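Local coordinates for protein hydroquinone dioxygenase large subunit (Pseudomonas sp., PDB 4ZXA) that serves as the large subunit of a two-subunit, iron(II)-dependent hydroquinone 1,2-dioxygenase, which probably opens the aromatic ring of hydroquinone with molecular oxygen, at residues 71-75 / 76-80; 126-129 / 130-134; 160-163 / 164-168; 318-321 / 322-325. One frame throughout, in Å; residues are numbered along the deposited sequence.

Contact 1: 71-75 / 76-80; sequences MRDVA and WGFFY. With H8N (4-hydroxybenzonitrile), chain J.
Arg72 O receives the hydrogen of Trp76 N over 2.8 Å, and the 165° angle at the oxygen places the donor almost in line with the carbonyl bond. This oxygen also lies over one face of the indole, 3.1 Å from Trp76 CG. Trp76 CG is anti to its own carbonyl carbon (chi1 -59°), which folds the ring back over the last helical turn. There Arg72 CB makes a CH-pi contact, 3.5 Å from the centroid of the six-membered ring and close to its normal. Beyond CB, the arginine bends and its guanidinium plane stands 84° from the indole; Pro143, Thr229 and Trp230 accept from it through their carbonyl oxygens.

Asp73 O takes Phe78 N at 2.8 Å, with the donor in the carbonyl plane. A weaker bond of 3.3 Å joins Gly77 N to Val74 O. Asp73 OD1 comes to 3.2 Å from Phe78 CD1, while OD2 bonds to Thr91, fixing the carboxylate beside the ring. Gly77 has positive phi, and the pair of bonds Phe78 N to Asp73 O and Gly77 N to Val74 O then defines a Schellman motif closing helix 63-75. The turn delivers two walls of the ligand pocket: Trp76 CZ2 lies 3.8 Å from CAE of 4-hydroxybenzonitrile, and the edge of Phe79 meets the nitrile nitrogen, with CE2 3.7 Å from NAA.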
# COMPACT_ATOMS: atom_id res chain seq x y z
N MET E 71 0.80 -9.19 12.87
CA MET E 71 0.52 -8.83 14.25
C MET E 71 -0.95 -9.01 14.57
O MET E 71 -1.28 -9.49 15.64
CB MET E 71 0.91 -7.39 14.54
CG MET E 71 0.64 -6.98 15.97
SD MET E 71 1.87 -7.60 17.11
CE MET E 71 0.93 -8.77 18.09
N ARG E 72 -1.83 -8.63 13.64
CA ARG E 72 -3.25 -8.81 13.89
C ARG E 72 -3.58 -10.30 13.89
O ARG E 72 -4.27 -10.78 14.78
CB ARG E 72 -4.14 -8.04 12.88
CG ARG E 72 -4.01 -6.49 12.94
CD ARG E 72 -4.00 -6.00 14.37
NE ARG E 72 -3.91 -4.55 14.53
CZ ARG E 72 -2.81 -3.84 14.29
NH1 ARG E 72 -1.71 -4.42 13.83
NH2 ARG E 72 -2.82 -2.53 14.50
N ASP E 73 -3.05 -11.03 12.90
CA ASP E 73 -3.37 -12.45 12.78
C ASP E 73 -2.98 -13.21 14.04
O ASP E 73 -3.69 -14.13 14.46
CB ASP E 73 -2.69 -13.09 11.56
CG ASP E 73 -3.61 -14.05 10.81
OD1 ASP E 73 -4.76 -14.28 11.25
OD2 ASP E 73 -3.17 -14.57 9.77
N VAL E 74 -1.87 -12.82 14.64
CA VAL E 74 -1.38 -13.50 15.83
C VAL E 74 -2.20 -13.12 17.05
O VAL E 74 -2.54 -13.98 17.86
CB VAL E 74 0.10 -13.20 16.11
CG1 VAL E 74 0.42 -13.40 17.58
CG2 VAL E 74 0.97 -14.07 15.24
N ALA E 75 -2.52 -11.83 17.16
CA ALA E 75 -3.24 -11.32 18.31
C ALA E 75 -4.67 -11.83 18.31
O ALA E 75 -5.27 -12.01 19.37
CB ALA E 75 -3.22 -9.79 18.33
N TRP E 76 -5.22 -12.06 17.12
CA TRP E 76 -6.62 -12.47 16.97
C TRP E 76 -6.77 -13.99 16.96
O TRP E 76 -7.87 -14.50 16.85
CB TRP E 76 -7.23 -11.90 15.68
CG TRP E 76 -7.20 -10.41 15.59
CD1 TRP E 76 -6.94 -9.53 16.59
CD2 TRP E 76 -7.43 -9.63 14.41
NE1 TRP E 76 -7.00 -8.24 16.11
CE2 TRP E 76 -7.29 -8.28 14.77
CE3 TRP E 76 -7.72 -9.94 13.08
CZ2 TRP E 76 -7.46 -7.24 13.86
CZ3 TRP E 76 -7.88 -8.92 12.18
CH2 TRP E 76 -7.74 -7.58 12.57
N GLY E 77 -5.66 -14.71 17.02
CA GLY E 77 -5.72 -16.16 16.95
C GLY E 77 -6.27 -16.61 15.61
O GLY E 77 -6.96 -17.62 15.51
N PHE E 78 -5.94 -15.84 14.58
CA PHE E 78 -6.36 -16.11 13.21
C PHE E 78 -7.83 -15.80 12.94
O PHE E 78 -8.35 -16.09 11.87
CB PHE E 78 -5.95 -17.52 12.76
CG PHE E 78 -4.47 -17.74 12.81
CD1 PHE E 78 -3.65 -17.21 11.81
CD2 PHE E 78 -3.87 -18.41 13.86
CE1 PHE E 78 -2.26 -17.37 11.84
CE2 PHE E 78 -2.50 -18.59 13.91
CZ PHE E 78 -1.68 -18.06 12.89
N PHE E 79 -8.48 -15.17 13.92
CA PHE E 79 -9.78 -14.57 13.70
C PHE E 79 -10.78 -15.60 13.18
O PHE E 79 -10.81 -16.74 13.65
CB PHE E 79 -9.63 -13.41 12.71
CG PHE E 79 -10.64 -12.31 12.89
CD1 PHE E 79 -11.35 -12.20 14.07
CD2 PHE E 79 -10.87 -11.39 11.88
CE1 PHE E 79 -12.30 -11.17 14.24
CE2 PHE E 79 -11.81 -10.38 12.04
CZ PHE E 79 -12.52 -10.26 13.22
N TYR E 80 -11.60 -15.19 12.21
CA TYR E 80 -12.58 -16.06 11.56
C TYR E 80 -12.44 -15.83 10.09
O TYR E 80 -11.96 -14.78 9.68
CB TYR E 80 -14.01 -15.68 11.98
CG TYR E 80 -14.19 -15.66 13.45
CD1 TYR E 80 -14.45 -16.83 14.15
CD2 TYR E 80 -14.04 -14.48 14.17
CE1 TYR E 80 -14.60 -16.82 15.52
CE2 TYR E 80 -14.17 -14.46 15.55
CZ TYR E 80 -14.45 -15.63 16.22
OH TYR E 80 -14.60 -15.62 17.58
NAA H8N J . -13.61 -7.65 10.37
CAC H8N J . -13.11 -6.95 11.13
CAI H8N J . -12.49 -6.01 12.12
CAF H8N J . -13.09 -4.77 12.30
CAD H8N J . -12.55 -3.86 13.21
CAH H8N J . -11.41 -4.24 13.91
OAB H8N J . -10.86 -3.35 14.79
CAE H8N J . -10.81 -5.48 13.72
CAG H8N J . -11.36 -6.38 12.81

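Contact 2: 126-129 / 130-134; sequences MATF and KAILR
Lys130 lies one helical turn beyond Met126, and its side chain crosses that of Met126 obliquely. CB starts 3.6 Å from Met126 O. CG, anti to the lysine's own carbonyl carbon (chi1 -69°), comes nearer the same oxygen, at 3.3 Å. From CG on the chain is extended, until CE rests 3.7 Å from Met126 SD. On the methionine, the bend at chi2 (68°) brings the sulfur to the lysine, while the terminal methyl leads away toward Val74 and Phe78. The contact is thus made by the aliphatic part of the lysine, and the ammonium is carried away from the helix on an exposed residue.

A second pair, Thr128 and Ile132, lies side by side and points the same way, with Thr128 CG2 4.0 Å from Ile132 CD1. Ile132 CG1 also approaches Thr128 O, at 3.3 Å. The threonine hydroxyl turns back instead to the carbonyl of Leu124. Ile132 CD1 is 4.3 Å from Phe129 CD1 as well, at an oblique approach to the ring.

Four backbone bonds run from residue i+4 to residue i: from Lys130 N at 2.9 Å to Met126 O, through Ala131 and Ile132, to Leu133 N at 3.0 Å from Phe129 O. Phe129 and Ile132 are buried against Met70 of helix 63-75, while Lys130 is exposed. Regular i to i+4 bonding with apolar and solvent-facing sides is the arrangement of an amphipathic alpha-helix, here helix 122-136.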
# COMPACT_ATOMS: atom_id res chain seq x y z
N MET E 126 1.15 -20.69 14.54
CA MET E 126 1.16 -19.61 15.53
C MET E 126 2.56 -19.41 16.10
O MET E 126 2.99 -18.28 16.30
CB MET E 126 0.15 -19.88 16.66
CG MET E 126 0.27 -18.95 17.84
SD MET E 126 -0.21 -17.24 17.46
CE MET E 126 -1.98 -17.48 17.22
N ALA E 127 3.27 -20.50 16.35
CA ALA E 127 4.62 -20.43 16.90
C ALA E 127 5.55 -19.80 15.88
O ALA E 127 6.35 -18.92 16.21
CB ALA E 127 5.11 -21.81 17.30
N THR E 128 5.44 -20.25 14.64
CA THR E 128 6.21 -19.67 13.55
C THR E 128 5.94 -18.17 13.43
O THR E 128 6.87 -17.37 13.35
CB THR E 128 5.91 -20.35 12.21
OG1 THR E 128 6.06 -21.77 12.35
CG2 THR E 128 6.85 -19.84 11.12
N PHE E 129 4.66 -17.79 13.43
CA PHE E 129 4.31 -16.37 13.31
C PHE E 129 4.85 -15.51 14.46
O PHE E 129 5.38 -14.42 14.22
CB PHE E 129 2.79 -16.18 13.15
CG PHE E 129 2.29 -16.36 11.74
CD1 PHE E 129 3.04 -17.08 10.81
CD2 PHE E 129 1.09 -15.81 11.34
CE1 PHE E 129 2.58 -17.25 9.51
CE2 PHE E 129 0.61 -15.97 10.05
CZ PHE E 129 1.36 -16.69 9.13
N LYS E 130 4.71 -15.97 15.69
CA LYS E 130 5.23 -15.21 16.83
C LYS E 130 6.72 -15.03 16.68
O LYS E 130 7.27 -13.99 17.00
CB LYS E 130 4.91 -15.91 18.15
CG LYS E 130 3.43 -15.91 18.51
CD LYS E 130 3.20 -16.23 19.97
CE LYS E 130 1.74 -16.08 20.34
NZ LYS E 130 1.51 -16.04 21.81
N ALA E 131 7.38 -16.08 16.17
CA ALA E 131 8.82 -16.06 16.00
C ALA E 131 9.22 -15.07 14.91
O ALA E 131 10.27 -14.41 15.00
CB ALA E 131 9.35 -17.47 15.69
N ILE E 132 8.39 -14.96 13.88
CA ILE E 132 8.65 -14.00 12.81
C ILE E 132 8.52 -12.56 13.32
O ILE E 132 9.41 -11.73 13.10
CB ILE E 132 7.75 -14.25 11.57
CG1 ILE E 132 8.13 -15.57 10.90
CG2 ILE E 132 7.89 -13.10 10.57
CD1 ILE E 132 7.12 -16.05 9.90
N LEU E 133 7.43 -12.25 14.02
CA LEU E 133 7.27 -10.92 14.60
C LEU E 133 8.46 -10.57 15.48
O LEU E 133 9.04 -9.49 15.37
CB LEU E 133 5.97 -10.81 15.42
CG LEU E 133 4.63 -10.86 14.69
CD1 LEU E 133 3.49 -11.07 15.70
CD2 LEU E 133 4.43 -9.58 13.88
N ARG E 134 8.83 -11.50 16.36
CA ARG E 134 9.95 -11.28 17.26
C ARG E 134 11.18 -10.88 16.48
O ARG E 134 11.83 -9.88 16.78
CB ARG E 134 10.22 -12.54 18.09
CG ARG E 134 11.14 -12.32 19.29
CD ARG E 134 11.30 -13.60 20.12
NE ARG E 134 12.10 -13.37 21.33
CZ ARG E 134 11.62 -13.41 22.57
NH1 ARG E 134 10.34 -13.70 22.81
NH2 ARG E 134 12.44 -13.17 23.59

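Contact 3: 160-163 / 164-168; sequences ENLE and CIERF
Asn161 O receives two backbone hydrogen bonds, from Cys164 N at 3.0 Å and from Ile165 N at 3.2 Å. The Cys164 donor stands well above the carbonyl plane, whereas that of Ile165 lies in it. Next along the turn, Glu166 N bonds to Leu162 O at 2.8 Å.

Van der Waals contacts accompany these bonds. Ile165 CG1 sits between its backbone N and carbonyl carbon (chi1 61°), which turns it back to 3.5 Å from Asn161 O. Asn161 CG lies 3.6 Å from Cys164 SG; an alanine in place of Asn161 would probably remove the amide packed against the thiol, opening a gap on that side and leaving SG freer to turn. Leu162 runs alongside Glu166, with CD2 3.5 Å from OE1.

Among the charged groups, Arg167 works both ways. Its guanidinium has Glu163 O over one face, and NH1 makes a weak bond of 2.7 Å to Cys164 O. Its salt bridges go to Asp227 and Asp142. Glu166 OE1 makes a long, weak ion pair with Arg134. The chemistry therefore divides in two: main-chain bonds define the short helix 162-165, while Arg167, just past its end, ties it by charge to neighbouring loops.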
# COMPACT_ATOMS: atom_id res chain seq x y z
N GLU E 160 14.87 -5.51 19.48
CA GLU E 160 13.60 -6.20 19.54
C GLU E 160 12.59 -5.23 20.10
O GLU E 160 12.96 -4.16 20.60
CB GLU E 160 13.71 -7.44 20.44
CG GLU E 160 14.31 -8.67 19.77
CD GLU E 160 14.48 -9.85 20.72
OE1 GLU E 160 14.33 -9.67 21.95
OE2 GLU E 160 14.77 -10.96 20.24
N ASN E 161 11.31 -5.58 20.02
CA ASN E 161 10.26 -4.80 20.67
C ASN E 161 9.25 -5.74 21.31
O ASN E 161 8.06 -5.68 20.99
CB ASN E 161 9.57 -3.88 19.66
CG ASN E 161 9.00 -2.65 20.31
OD1 ASN E 161 8.44 -1.78 19.64
ND2 ASN E 161 9.14 -2.56 21.63
N LEU E 162 9.74 -6.61 22.19
CA LEU E 162 8.92 -7.62 22.86
C LEU E 162 7.70 -7.00 23.55
O LEU E 162 6.62 -7.59 23.56
CB LEU E 162 9.74 -8.37 23.90
CG LEU E 162 11.05 -8.98 23.40
CD1 LEU E 162 11.78 -9.74 24.52
CD2 LEU E 162 10.75 -9.91 22.25
N GLU E 163 7.90 -5.82 24.13
CA GLU E 163 6.84 -5.17 24.87
C GLU E 163 5.65 -4.82 23.98
O GLU E 163 4.52 -4.77 24.45
CB GLU E 163 7.35 -3.93 25.62
CG GLU E 163 8.40 -4.24 26.70
CD GLU E 163 7.96 -5.34 27.68
OE1 GLU E 163 8.45 -6.49 27.55
OE2 GLU E 163 7.13 -5.04 28.58
N CYS E 164 5.90 -4.60 22.69
CA CYS E 164 4.81 -4.25 21.79
C CYS E 164 4.16 -5.45 21.15
O CYS E 164 2.96 -5.43 20.88
CB CYS E 164 5.27 -3.26 20.72
SG CYS E 164 5.72 -1.69 21.42
N ILE E 165 4.93 -6.50 20.91
CA ILE E 165 4.37 -7.67 20.26
C ILE E 165 3.86 -8.74 21.24
O ILE E 165 3.06 -9.59 20.85
CB ILE E 165 5.33 -8.29 19.24
CG1 ILE E 165 6.62 -8.73 19.93
CG2 ILE E 165 5.64 -7.28 18.13
CD1 ILE E 165 7.43 -9.70 19.10
N GLU E 166 4.31 -8.71 22.48
CA GLU E 166 3.79 -9.65 23.48
C GLU E 166 2.99 -8.93 24.54
O GLU E 166 3.36 -8.91 25.72
CB GLU E 166 4.91 -10.43 24.18
CG GLU E 166 5.92 -11.12 23.28
CD GLU E 166 6.97 -11.84 24.10
OE1 GLU E 166 8.17 -11.60 23.90
OE2 GLU E 166 6.58 -12.66 24.96
N ARG E 167 1.89 -8.31 24.14
CA ARG E 167 1.05 -7.66 25.13
C ARG E 167 0.25 -8.71 25.89
O ARG E 167 -0.56 -9.43 25.31
CB ARG E 167 0.19 -6.57 24.47
CG ARG E 167 0.89 -5.18 24.41
CD ARG E 167 0.66 -4.48 23.09
NE ARG E 167 0.94 -3.05 23.14
CZ ARG E 167 1.49 -2.35 22.14
NH1 ARG E 167 1.83 -2.98 21.03
NH2 ARG E 167 1.72 -1.05 22.24
N PHE E 168 0.52 -8.83 27.18
CA PHE E 168 -0.21 -9.76 28.03
C PHE E 168 -1.52 -9.10 28.44
O PHE E 168 -1.53 -7.94 28.87
CB PHE E 168 0.61 -10.09 29.27
CG PHE E 168 -0.06 -11.05 30.21
CD1 PHE E 168 -0.98 -10.59 31.16
CD2 PHE E 168 0.23 -12.40 30.17
CE1 PHE E 168 -1.59 -11.47 32.03
CE2 PHE E 168 -0.38 -13.28 31.05
CZ PHE E 168 -1.29 -12.81 31.97

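Contact 4: 318-321 / 322-325; sequences NATP and NLPH
Leu323 is modelled with one methyl against two carbonyl oxygens at once, CD2 lying 3.1 Å from Asn318 O and 3.1 Å from Thr320 O. Its torsions are also uncommon (chi1 -93°, chi2 14°, nearly eclipsed), so at about 2.5 Å resolution the modelled placing of the methyls is doubtful. The motif is a type I beta turn from Thr320 to Leu323 that leads strand 310-318 into helix 323-329. Its closing bond, Leu323 N to Thr320 O, is weak at 3.4 Å.

The approach to the turn is set by an Asx turn. Asn318 OD1 accepts from Thr320 N at 3.2 Å, a donor well above the carbonyl plane, and from Thr320 OG1 at 2.7 Å, closer to that plane. The amide's other end, ND2, donates to Asn58 of the small subunit, whose Leu59 packs on Asn318 and Thr320. The two bonds to OD1, with that of ND2, hold the amide's rotation, and the OG1 bond alone orients the threonine hydroxyl. A leucine in place of Asn318 would probably leave Thr320 N and OG1 without their acceptor and Asn58 of the small subunit without its mate.

Thr320 meets Leu323 at about a right angle, CB 3.8 Å from CD1. Asn322 runs alongside the threonine side chain, bringing its OD1 to 3.5 Å from Thr320 CG2.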
# COMPACT_ATOMS: atom_id res chain seq x y z
N ASN E 318 -20.34 -12.70 18.46
CA ASN E 318 -21.17 -13.80 18.91
C ASN E 318 -20.31 -15.07 18.98
O ASN E 318 -19.97 -15.65 17.97
CB ASN E 318 -22.34 -14.00 17.96
CG ASN E 318 -23.26 -15.15 18.39
OD1 ASN E 318 -23.00 -15.83 19.38
ND2 ASN E 318 -24.35 -15.34 17.66
N ALA E 319 -19.98 -15.49 20.19
CA ALA E 319 -19.02 -16.56 20.40
C ALA E 319 -19.65 -17.97 20.44
O ALA E 319 -19.07 -18.90 21.01
CB ALA E 319 -18.24 -16.29 21.68
N THR E 320 -20.81 -18.12 19.82
CA THR E 320 -21.48 -19.42 19.72
C THR E 320 -20.72 -20.39 18.79
O THR E 320 -20.51 -20.09 17.61
CB THR E 320 -22.93 -19.24 19.23
OG1 THR E 320 -23.65 -18.37 20.12
CG2 THR E 320 -23.62 -20.59 19.13
N PRO E 321 -20.36 -21.57 19.30
CA PRO E 321 -19.46 -22.51 18.63
C PRO E 321 -19.93 -23.04 17.26
O PRO E 321 -19.08 -23.25 16.39
CB PRO E 321 -19.37 -23.67 19.63
CG PRO E 321 -19.74 -23.08 20.96
CD PRO E 321 -20.78 -22.06 20.63
N ASN E 322 -21.23 -23.26 17.07
CA ASN E 322 -21.67 -23.92 15.83
C ASN E 322 -22.07 -22.96 14.70
O ASN E 322 -22.77 -23.35 13.76
CB ASN E 322 -22.78 -24.94 16.11
CG ASN E 322 -24.13 -24.29 16.43
OD1 ASN E 322 -24.20 -23.10 16.71
ND2 ASN E 322 -25.20 -25.08 16.37
N LEU E 323 -21.61 -21.71 14.79
CA LEU E 323 -21.92 -20.71 13.75
C LEU E 323 -21.60 -21.18 12.33
O LEU E 323 -22.44 -21.07 11.45
CB LEU E 323 -21.24 -19.37 14.06
CG LEU E 323 -22.06 -18.32 14.84
CD1 LEU E 323 -23.29 -18.92 15.50
CD2 LEU E 323 -21.20 -17.62 15.89
N PRO E 324 -20.39 -21.71 12.09
CA PRO E 324 -20.10 -22.18 10.73
C PRO E 324 -21.16 -23.17 10.25
O PRO E 324 -21.64 -23.05 9.11
CB PRO E 324 -18.74 -22.86 10.87
CG PRO E 324 -18.11 -22.17 12.03
CD PRO E 324 -19.23 -21.87 12.99
N HIS E 325 -21.54 -24.12 11.10
CA HIS E 325 -22.63 -25.04 10.75
C HIS E 325 -23.91 -24.30 10.38
O HIS E 325 -24.50 -24.57 9.34
CB HIS E 325 -22.90 -26.04 11.87
CG HIS E 325 -24.24 -26.71 11.75
ND1 HIS E 325 -24.57 -27.52 10.68
CD2 HIS E 325 -25.33 -26.68 12.55
CE1 HIS E 325 -25.81 -27.96 10.83
NE2 HIS E 325 -26.30 -27.46 11.96

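Each contact is a single unbroken stretch, so each closes only a local turn, and the four follow one another along the chain without nesting or crossing. Contact 1 ends helix 63-75 and enters the pocket loop; contact 2 lies within helix 122-136, contact 3 around helix 162-165. These three form one cluster: Val74 CG2 packs 3.5 Å from Phe129 CB, Arg134 CA lies 3.5 Å from Ile165 CD1, and Met71 CE reaches 3.6 Å from Ile165 O. Contact 4, far along the sequence, joins strand 310-318 to helix 323-329. Its centre is about 17 Å from that of contact 1, with nearest atoms about 5 Å apart and no touch.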